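Local atomic coordinates of RNA-dependent RNA Polymerase (Bombyx mori cytoplasmic polyhedrosis virus, PDB entry 6TZ0), a protein that catalyses RNA-templated RNA synthesis, making the plus strands of transcription and the complementary minus strands that complete the viral double-stranded RNA genome. Residues Gln325-Asn330 with Ser1043-Tyr1047; Ala523-Ile529 with Pro1145-Phe1150; Leu542-Ile546 with Gln717-Val721. The contacts are given in a common frame with arbitrary orientation. Residue numbers count along the deposited sequence, not the author numbering.

Interaction 1. Residues Gln325-Asn330 with Ser1043-Tyr1047; sequences QNDVAN and SNLAY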
loop_
_atom_site.group_PDB
_atom_site.type_symbol
_atom_site.label_atom_id
_atom_site.label_comp_id
_atom_site.label_asym_id
_atom_site.label_seq_id
_atom_site.Cartn_x
_atom_site.Cartn_y
_atom_site.Cartn_z
ATOM N N GLN A 325 -14.526 -29.956 -21.440
ATOM C CA GLN A 325 -14.061 -28.922 -20.525
ATOM C C GLN A 325 -13.927 -27.584 -21.241
ATOM O O GLN A 325 -14.126 -26.523 -20.630
ATOM C CB GLN A 325 -12.729 -29.343 -19.909
ATOM C CG GLN A 325 -12.197 -28.421 -18.832
ATOM C CD GLN A 325 -10.834 -28.840 -18.359
ATOM O OE1 GLN A 325 -10.280 -29.813 -18.847
ATOM N NE2 GLN A 325 -10.266 -28.087 -17.440
ATOM N N ASN A 326 -13.622 -27.618 -22.542
ATOM C CA ASN A 326 -13.484 -26.386 -23.303
ATOM C C ASN A 326 -14.823 -25.697 -23.493
ATOM O O ASN A 326 -14.869 -24.470 -23.625
ATOM C CB ASN A 326 -12.841 -26.661 -24.657
ATOM C CG ASN A 326 -11.455 -27.227 -24.528
ATOM O OD1 ASN A 326 -10.764 -26.968 -23.549
ATOM N ND2 ASN A 326 -11.019 -27.969 -25.534
ATOM N N ASP A 327 -15.916 -26.461 -23.475
ATOM C CA ASP A 327 -17.245 -25.868 -23.550
ATOM C C ASP A 327 -17.538 -25.027 -22.318
ATOM O O ASP A 327 -18.025 -23.893 -22.422
ATOM C CB ASP A 327 -18.296 -26.959 -23.711
ATOM C CG ASP A 327 -18.218 -27.640 -25.046
ATOM O OD1 ASP A 327 -17.658 -27.038 -25.981
ATOM O OD2 ASP A 327 -18.748 -28.760 -25.178
ATOM N N VAL A 328 -17.214 -25.565 -21.142
ATOM C CA VAL A 328 -17.410 -24.848 -19.892
ATOM C C VAL A 328 -16.485 -23.645 -19.823
ATOM O O VAL A 328 -16.882 -22.581 -19.336
ATOM C CB VAL A 328 -17.199 -25.807 -18.708
ATOM C CG1 VAL A 328 -17.484 -25.117 -17.384
ATOM C CG2 VAL A 328 -18.059 -27.026 -18.879
ATOM N N ALA A 329 -15.271 -23.770 -20.369
ATOM C CA ALA A 329 -14.341 -22.645 -20.404
ATOM C C ALA A 329 -14.853 -21.511 -21.286
ATOM O O ALA A 329 -14.758 -20.334 -20.911
ATOM C CB ALA A 329 -12.975 -23.118 -20.895
ATOM N N ASN A 330 -15.431 -21.852 -22.440
ATOM C CA ASN A 330 -15.926 -20.831 -23.356
ATOM C C ASN A 330 -17.155 -20.126 -22.799
ATOM O O ASN A 330 -17.242 -18.889 -22.851
ATOM C CB ASN A 330 -16.236 -21.451 -24.714
ATOM C CG ASN A 330 -14.998 -21.955 -25.418
ATOM O OD1 ASN A 330 -13.945 -21.331 -25.370
ATOM N ND2 ASN A 330 -15.122 -23.095 -26.078
ATOM N N SER A 1043 -8.359 -30.461 -24.625
ATOM C CA SER A 1043 -8.545 -29.491 -23.541
ATOM C C SER A 1043 -7.420 -28.473 -23.447
ATOM O O SER A 1043 -6.542 -28.619 -22.592
ATOM C CB SER A 1043 -8.729 -30.181 -22.186
ATOM O OG SER A 1043 -9.973 -30.844 -22.118
ATOM N N ASN A 1044 -7.387 -27.532 -24.395
ATOM C CA ASN A 1044 -6.330 -26.530 -24.510
ATOM C C ASN A 1044 -6.059 -25.784 -23.210
ATOM O O ASN A 1044 -6.971 -25.485 -22.443
ATOM C CB ASN A 1044 -6.683 -25.527 -25.607
ATOM C CG ASN A 1044 -8.033 -24.871 -25.412
ATOM O OD1 ASN A 1044 -8.796 -25.234 -24.534
ATOM N ND2 ASN A 1044 -8.307 -23.850 -26.207
ATOM N N LEU A 1045 -4.787 -25.513 -22.953
ATOM C CA LEU A 1045 -4.369 -24.932 -21.691
ATOM C C LEU A 1045 -4.305 -23.411 -21.721
ATOM O O LEU A 1045 -3.748 -22.808 -20.799
ATOM C CB LEU A 1045 -3.041 -25.558 -21.259
ATOM C CG LEU A 1045 -1.870 -25.715 -22.224
ATOM C CD1 LEU A 1045 -0.991 -24.512 -22.243
ATOM C CD2 LEU A 1045 -1.066 -26.926 -21.825
ATOM N N ALA A 1046 -4.881 -22.788 -22.747
ATOM C CA ALA A 1046 -5.169 -21.362 -22.777
ATOM C C ALA A 1046 -6.298 -21.150 -23.772
ATOM O O ALA A 1046 -6.583 -22.019 -24.598
ATOM C CB ALA A 1046 -3.945 -20.527 -23.155
ATOM N N TYR A 1047 -6.951 -19.985 -23.690
ATOM C CA TYR A 1047 -8.045 -19.717 -24.618
ATOM C C TYR A 1047 -7.562 -19.483 -26.041
ATOM O O TYR A 1047 -8.347 -19.658 -26.976
ATOM C CB TYR A 1047 -8.892 -18.523 -24.171
ATOM C CG TYR A 1047 -9.810 -18.790 -23.009
ATOM C CD1 TYR A 1047 -10.915 -19.604 -23.160
ATOM C CD2 TYR A 1047 -9.606 -18.179 -21.784
ATOM C CE1 TYR A 1047 -11.761 -19.847 -22.113
ATOM C CE2 TYR A 1047 -10.450 -18.415 -20.729
ATOM C CZ TYR A 1047 -11.526 -19.249 -20.900
ATOM O OH TYR A 1047 -12.382 -19.484 -19.855
#
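Tyr-1047 makes the firmest link between the loop 1043-1047, which lies in the C-terminal region between strand 1029-1030 and helix 1054-1062, and the start of helix 325-339, more than 700 residues earlier; the contact is structural packing, away from the metal and nucleotide sites. With chi1 in the m well, its ring reaches across so that OH donates a hydrogen bond to Ala-329 O at 2.7 Å. Ala-329 CB packs against the same ring, 3.7 Å from Tyr-1047 CE1, while Asn-330, in an m rotamer, sets OD1 near the ring edge, 4.1 Å from Tyr-1047 CD1. The amide nitrogen of Asn-330 is turned elsewhere, bonded to Asn-61.

One turn back, Gln-325 is fully stretched (chi1 and chi2 both t), which carries its amide to the loop: Gln-325 OE1 sits 3.4 Å from Ser-1043 OG. That hydroxyl has its real partner in Thr-268 O, and Gln-325 NE2 makes a weak hydrogen bond to Val-728 O. Between these two points the side chains of Asn-326 (m) and Asn-1044 (p) turn their amide ends to each other.

The helix is wedged among its neighbours. Val-328 faces helix 257-264 and, with Ala-329, meets Trp-733 of strand 732-733; Gln-325 lies against strand 266-272, whose Trp-272 also receives Leu-1045 from the loop.

Interaction 2. Residues Ala523-Ile529 with Pro1145-Phe1150; sequences AGNAFDI and PRQLFF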
loop_
_atom_site.group_PDB
_atom_site.type_symbol
_atom_site.label_atom_id
_atom_site.label_comp_id
_atom_site.label_asym_id
_atom_site.label_seq_id
_atom_site.Cartn_x
_atom_site.Cartn_y
_atom_site.Cartn_z
ATOM N N ALA A 523 6.493 -13.379 -11.952
ATOM C CA ALA A 523 7.385 -13.171 -13.081
ATOM C C ALA A 523 6.651 -12.841 -14.367
ATOM O O ALA A 523 7.305 -12.542 -15.370
ATOM C CB ALA A 523 8.261 -14.410 -13.309
ATOM N N GLY A 524 5.322 -12.896 -14.369
ATOM C CA GLY A 524 4.550 -12.551 -15.541
ATOM C C GLY A 524 4.423 -13.642 -16.575
ATOM O O GLY A 524 3.826 -13.404 -17.628
ATOM N N ASN A 525 4.959 -14.830 -16.313
ATOM C CA ASN A 525 4.853 -15.941 -17.246
ATOM C C ASN A 525 4.260 -17.157 -16.550
ATOM O O ASN A 525 3.697 -17.038 -15.459
ATOM C CB ASN A 525 6.208 -16.253 -17.890
ATOM C CG ASN A 525 7.316 -16.470 -16.880
ATOM O OD1 ASN A 525 7.091 -16.486 -15.673
ATOM N ND2 ASN A 525 8.534 -16.612 -17.376
ATOM N N ALA A 526 4.353 -18.324 -17.176
ATOM C CA ALA A 526 3.735 -19.528 -16.638
ATOM C C ALA A 526 4.475 -20.138 -15.449
ATOM O O ALA A 526 4.041 -21.184 -14.962
ATOM C CB ALA A 526 3.591 -20.578 -17.738
ATOM N N PHE A 527 5.564 -19.537 -14.959
ATOM C CA PHE A 527 6.167 -20.045 -13.732
ATOM C C PHE A 527 5.335 -19.726 -12.502
ATOM O O PHE A 527 5.530 -20.360 -11.462
ATOM C CB PHE A 527 7.570 -19.482 -13.497
ATOM C CG PHE A 527 8.615 -19.995 -14.440
ATOM C CD1 PHE A 527 8.994 -21.323 -14.410
ATOM C CD2 PHE A 527 9.298 -19.123 -15.275
ATOM C CE1 PHE A 527 9.976 -21.794 -15.256
ATOM C CE2 PHE A 527 10.295 -19.582 -16.115
ATOM C CZ PHE A 527 10.630 -20.919 -16.109
ATOM N N ASP A 528 4.434 -18.749 -12.594
ATOM C CA ASP A 528 3.648 -18.338 -11.439
ATOM C C ASP A 528 2.595 -19.371 -11.083
ATOM O O ASP A 528 2.213 -19.489 -9.915
ATOM C CB ASP A 528 2.975 -17.003 -11.728
ATOM C CG ASP A 528 3.966 -15.891 -11.957
ATOM O OD1 ASP A 528 5.070 -15.944 -11.382
ATOM O OD2 ASP A 528 3.642 -14.963 -12.726
ATOM N N ILE A 529 2.118 -20.120 -12.068
ATOM C CA ILE A 529 1.022 -21.059 -11.897
ATOM C C ILE A 529 1.511 -22.503 -11.942
ATOM O O ILE A 529 0.710 -23.414 -12.118
ATOM C CB ILE A 529 -0.075 -20.812 -12.942
ATOM C CG1 ILE A 529 0.501 -20.927 -14.350
ATOM C CG2 ILE A 529 -0.676 -19.455 -12.757
ATOM C CD1 ILE A 529 -0.525 -20.820 -15.440
ATOM N N PRO A 1145 7.289 -11.085 -20.757
ATOM C CA PRO A 1145 6.833 -12.357 -20.175
ATOM C C PRO A 1145 5.341 -12.609 -20.316
ATOM O O PRO A 1145 4.940 -13.773 -20.411
ATOM C CB PRO A 1145 7.245 -12.233 -18.704
ATOM C CG PRO A 1145 8.360 -11.265 -18.712
ATOM C CD PRO A 1145 8.030 -10.276 -19.776
ATOM N N ARG A 1146 4.502 -11.570 -20.317
ATOM C CA ARG A 1146 3.085 -11.770 -20.605
ATOM C C ARG A 1146 2.849 -12.124 -22.062
ATOM O O ARG A 1146 1.828 -12.733 -22.389
ATOM C CB ARG A 1146 2.284 -10.518 -20.252
ATOM C CG ARG A 1146 2.242 -10.208 -18.782
ATOM C CD ARG A 1146 1.362 -11.207 -18.072
ATOM N NE ARG A 1146 1.283 -10.957 -16.640
ATOM C CZ ARG A 1146 0.650 -11.751 -15.788
ATOM N NH1 ARG A 1146 0.626 -11.454 -14.498
ATOM N NH2 ARG A 1146 0.039 -12.841 -16.228
ATOM N N GLN A 1147 3.774 -11.749 -22.938
ATOM C CA GLN A 1147 3.659 -12.048 -24.356
ATOM C C GLN A 1147 4.066 -13.490 -24.639
ATOM O O GLN A 1147 3.377 -14.209 -25.368
ATOM C CB GLN A 1147 4.523 -11.057 -25.140
ATOM C CG GLN A 1147 4.344 -11.080 -26.635
ATOM C CD GLN A 1147 5.201 -10.049 -27.330
ATOM O OE1 GLN A 1147 6.028 -9.391 -26.702
ATOM N NE2 GLN A 1147 4.992 -9.884 -28.625
ATOM N N LEU A 1148 5.197 -13.915 -24.081
ATOM C CA LEU A 1148 5.695 -15.287 -24.204
ATOM C C LEU A 1148 5.389 -16.046 -22.913
ATOM O O LEU A 1148 6.276 -16.401 -22.140
ATOM C CB LEU A 1148 7.198 -15.278 -24.502
ATOM C CG LEU A 1148 7.841 -15.092 -25.886
ATOM C CD1 LEU A 1148 7.668 -16.265 -26.783
ATOM C CD2 LEU A 1148 7.287 -13.900 -26.605
ATOM N N PHE A 1149 4.100 -16.294 -22.689
ATOM C CA PHE A 1149 3.633 -16.760 -21.385
ATOM C C PHE A 1149 3.934 -18.243 -21.170
ATOM O O PHE A 1149 4.648 -18.607 -20.233
ATOM C CB PHE A 1149 2.137 -16.462 -21.264
ATOM C CG PHE A 1149 1.525 -16.798 -19.935
ATOM C CD1 PHE A 1149 1.667 -15.944 -18.857
ATOM C CD2 PHE A 1149 0.758 -17.934 -19.784
ATOM C CE1 PHE A 1149 1.088 -16.244 -17.639
ATOM C CE2 PHE A 1149 0.178 -18.236 -18.574
ATOM C CZ PHE A 1149 0.343 -17.391 -17.499
ATOM N N PHE A 1150 3.401 -19.114 -22.027
ATOM C CA PHE A 1150 3.764 -20.529 -22.016
ATOM C C PHE A 1150 4.961 -20.858 -22.893
ATOM O O PHE A 1150 5.475 -21.976 -22.809
ATOM C CB PHE A 1150 2.600 -21.416 -22.472
ATOM C CG PHE A 1150 1.575 -21.674 -21.417
ATOM C CD1 PHE A 1150 1.848 -22.536 -20.372
ATOM C CD2 PHE A 1150 0.319 -21.111 -21.503
ATOM C CE1 PHE A 1150 0.900 -22.793 -19.407
ATOM C CE2 PHE A 1150 -0.634 -21.366 -20.545
ATOM C CZ PHE A 1150 -0.343 -22.211 -19.496
#
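Two consecutive phenylalanines, Phe-1149 and Phe-1150, form the apolar centre with Ala-526 and Ile-529. Ala-526 CB lies 3.7 Å from Phe-1150 CD1 and 4.2 Å from Phe-1149 CE2, and Ile-529 CD1 reaches both rings, 4.1 Å from Phe-1149 CZ and 4.3 Å from Phe-1150 CZ. Phe-1149, with chi1 in t, swings its ring against the opposing backbone, so that Ala-526 N sits over one face of its ring and Asn-525 C comes within 3.5 Å of its CE1. Phe-732 meets this same ring, the planes inclined at about 30°, and Phe-1150 rests on Phe-769.

What presents Ala-526 is a type I beta turn from Asn-525 to Asp-528, leading to Ile-529 at the N-cap position of helix 530-535. Asn-525 OD1 accepts a weak bond from Phe-527 N at 3.5 Å, an Asx turn within the beta turn. The polymerase region is thereby joined to the C-terminal region, which in reovirus polymerases forms the bracelet around the catalytic core.

Beside the rings, Ala-526 N donates to Phe-1149 O at 3.1 Å, the one hydrogen bond between these segments. Farther out, Gly-524 lays its CA over one face of the Arg-1146 guanidinium; phi of 82° favours glycine, and a CB would crowd Pro-1145 CB. The glycine carbonyl is crowded: Gly-524 O is 3.6 Å from Phe-1149 CD1 and 3.0 Å from Pro-1145 O, a pair of acceptors. At the outer edge the Asp-528 carboxylate braces its loop, OD1 taking Ala-523 N at 3.0 Å and OD2 taking Gly-524 N at 3.1 Å.

Interaction 3. Residues Leu542-Ile546 with Gln717-Val721; sequences LLSSI and QNSIV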
loop_
_atom_site.group_PDB
_atom_site.type_symbol
_atom_site.label_atom_id
_atom_site.label_comp_id
_atom_site.label_asym_id
_atom_site.label_seq_id
_atom_site.Cartn_x
_atom_site.Cartn_y
_atom_site.Cartn_z
ATOM N N LEU A 542 -7.996 -32.680 -3.017
ATOM C CA LEU A 542 -9.071 -31.747 -2.716
ATOM C C LEU A 542 -8.506 -30.336 -2.703
ATOM O O LEU A 542 -7.616 -30.027 -1.906
ATOM C CB LEU A 542 -9.728 -32.061 -1.378
ATOM C CG LEU A 542 -10.872 -31.106 -1.051
ATOM C CD1 LEU A 542 -11.973 -31.245 -2.073
ATOM C CD2 LEU A 542 -11.412 -31.337 0.335
ATOM N N LEU A 543 -9.025 -29.491 -3.577
ATOM C CA LEU A 543 -8.548 -28.130 -3.734
ATOM C C LEU A 543 -9.418 -27.202 -2.900
ATOM O O LEU A 543 -10.626 -27.420 -2.775
ATOM C CB LEU A 543 -8.589 -27.738 -5.208
ATOM C CG LEU A 543 -7.747 -28.669 -6.082
ATOM C CD1 LEU A 543 -7.952 -28.394 -7.544
ATOM C CD2 LEU A 543 -6.276 -28.565 -5.743
ATOM N N SER A 544 -8.806 -26.178 -2.312
ATOM C CA SER A 544 -9.537 -25.256 -1.447
ATOM C C SER A 544 -9.038 -23.837 -1.679
ATOM O O SER A 544 -7.938 -23.485 -1.246
ATOM C CB SER A 544 -9.395 -25.644 0.022
ATOM O OG SER A 544 -10.099 -24.745 0.858
ATOM N N SER A 545 -9.849 -23.028 -2.356
ATOM C CA SER A 545 -9.594 -21.597 -2.490
ATOM C C SER A 545 -10.439 -20.843 -1.468
ATOM O O SER A 545 -11.364 -20.111 -1.804
ATOM C CB SER A 545 -9.897 -21.129 -3.908
ATOM O OG SER A 545 -9.080 -21.784 -4.851
ATOM N N ILE A 546 -10.105 -21.055 -0.195
ATOM C CA ILE A 546 -10.868 -20.471 0.902
ATOM C C ILE A 546 -10.702 -18.954 0.901
ATOM O O ILE A 546 -9.595 -18.427 0.727
ATOM C CB ILE A 546 -10.454 -21.119 2.237
ATOM C CG1 ILE A 546 -11.237 -20.546 3.418
ATOM C CG2 ILE A 546 -8.952 -21.095 2.451
ATOM C CD1 ILE A 546 -12.675 -20.912 3.400
ATOM N N GLN A 717 -12.817 -30.258 -6.488
ATOM C CA GLN A 717 -11.948 -31.351 -6.881
ATOM C C GLN A 717 -11.036 -30.966 -8.036
ATOM O O GLN A 717 -9.915 -31.477 -8.130
ATOM C CB GLN A 717 -12.806 -32.575 -7.227
ATOM C CG GLN A 717 -12.061 -33.793 -7.728
ATOM C CD GLN A 717 -12.914 -35.038 -7.760
ATOM O OE1 GLN A 717 -14.036 -35.045 -7.260
ATOM N NE2 GLN A 717 -12.397 -36.097 -8.375
ATOM N N ASN A 718 -11.450 -30.026 -8.884
ATOM C CA ASN A 718 -10.692 -29.815 -10.107
ATOM C C ASN A 718 -10.542 -28.349 -10.504
ATOM O O ASN A 718 -10.350 -28.056 -11.684
ATOM C CB ASN A 718 -11.318 -30.623 -11.243
ATOM C CG ASN A 718 -12.805 -30.407 -11.366
ATOM O OD1 ASN A 718 -13.379 -29.540 -10.713
ATOM N ND2 ASN A 718 -13.449 -31.228 -12.180
ATOM N N SER A 719 -10.569 -27.420 -9.552
ATOM C CA SER A 719 -10.369 -26.014 -9.882
ATOM C C SER A 719 -9.791 -25.282 -8.682
ATOM O O SER A 719 -10.196 -25.528 -7.545
ATOM C CB SER A 719 -11.675 -25.348 -10.325
ATOM O OG SER A 719 -12.611 -25.290 -9.266
ATOM N N ILE A 720 -8.859 -24.371 -8.942
ATOM C CA ILE A 720 -8.130 -23.679 -7.887
ATOM C C ILE A 720 -7.882 -22.239 -8.329
ATOM O O ILE A 720 -7.699 -21.964 -9.518
ATOM C CB ILE A 720 -6.827 -24.444 -7.540
ATOM C CG1 ILE A 720 -6.223 -23.964 -6.225
ATOM C CG2 ILE A 720 -5.809 -24.430 -8.682
ATOM C CD1 ILE A 720 -7.019 -24.356 -5.029
ATOM N N VAL A 721 -7.942 -21.307 -7.378
ATOM C CA VAL A 721 -7.799 -19.878 -7.645
ATOM C C VAL A 721 -6.714 -19.326 -6.732
ATOM O O VAL A 721 -6.759 -19.535 -5.518
ATOM C CB VAL A 721 -9.107 -19.096 -7.399
ATOM C CG1 VAL A 721 -8.951 -17.658 -7.843
ATOM C CG2 VAL A 721 -10.299 -19.737 -8.069
#
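This is packing of a chain segment across the face of a sheet rather than strand pairing within it. Residues 542-546 run along strand 541-548, an inner strand of a four-stranded antiparallel sheet with 682-687 and 711-716 as its neighbours. Leu-543 and Ser-545 bond through their backbones to Ser-716 and Glu-714 of strand 711-716, Leu-542 and Ser-544 to Phe-686 and Glu-684 of strand 682-687. Much later in the sequence, the chain leaves strand 711-716 and crosses this face of the sheet as 717-721, to begin a second, smaller sheet.

Leu-543 and Ser-545 are the residues whose CA-to-CB bonds point toward this crossing segment. Leu-543 runs its CD1 up against the backbone, 3.4 Å from Ser-719 N and 3.7 Å from Gln-717 O, and its CB meets Ile-720 CD1 at 3.7 Å. Ile-720 CD1 also approaches Ser-545 OG at 3.3 Å, filling the space between the leucine and the serine; it further touches Met-683. The polar tie comes at the far end: Val-721 N donates to Ser-545 OG at 2.8 Å. Ile-720 pairs by backbone with Val-727 in the smaller sheet.

The metal site is close by. Asp-547, two residues beyond Ser-545, and Asp-681 both bind magnesium, though none is bound in this model, and the side chains of Ser-545 and Val-721 lie about 7 Å from theirs, respectively. An antiparallel sheet carrying these aspartates is the palm of an RNA-dependent RNA polymerase, Asp-547 belonging to motif A and Asp-681 to motif C; the small sheet from 720 onward is placed like motif E.

Interactions 2 and 3 are buried, interaction 1 only partly so, and interaction 2 lies nearest the centre of the chain. Interactions 1 and 2 both bring in distant C-terminal loops, one onto a helix from earlier in the chain, the other onto a loop of the polymerase region; they alternate along the sequence and touch where Leu-1045 O packs 3.4 Å from Phe-1150 CE2. Interaction 3 joins two parts of the catalytic region itself, its centre about 17 Å from that of interaction 1 and 21 Å from that of interaction 2. Chemistry follows place: amides and hydroxyls dominate 325-330 with 1043-1047, aromatic rings the second contact, aliphatic chains plus one serine hydroxyl the third.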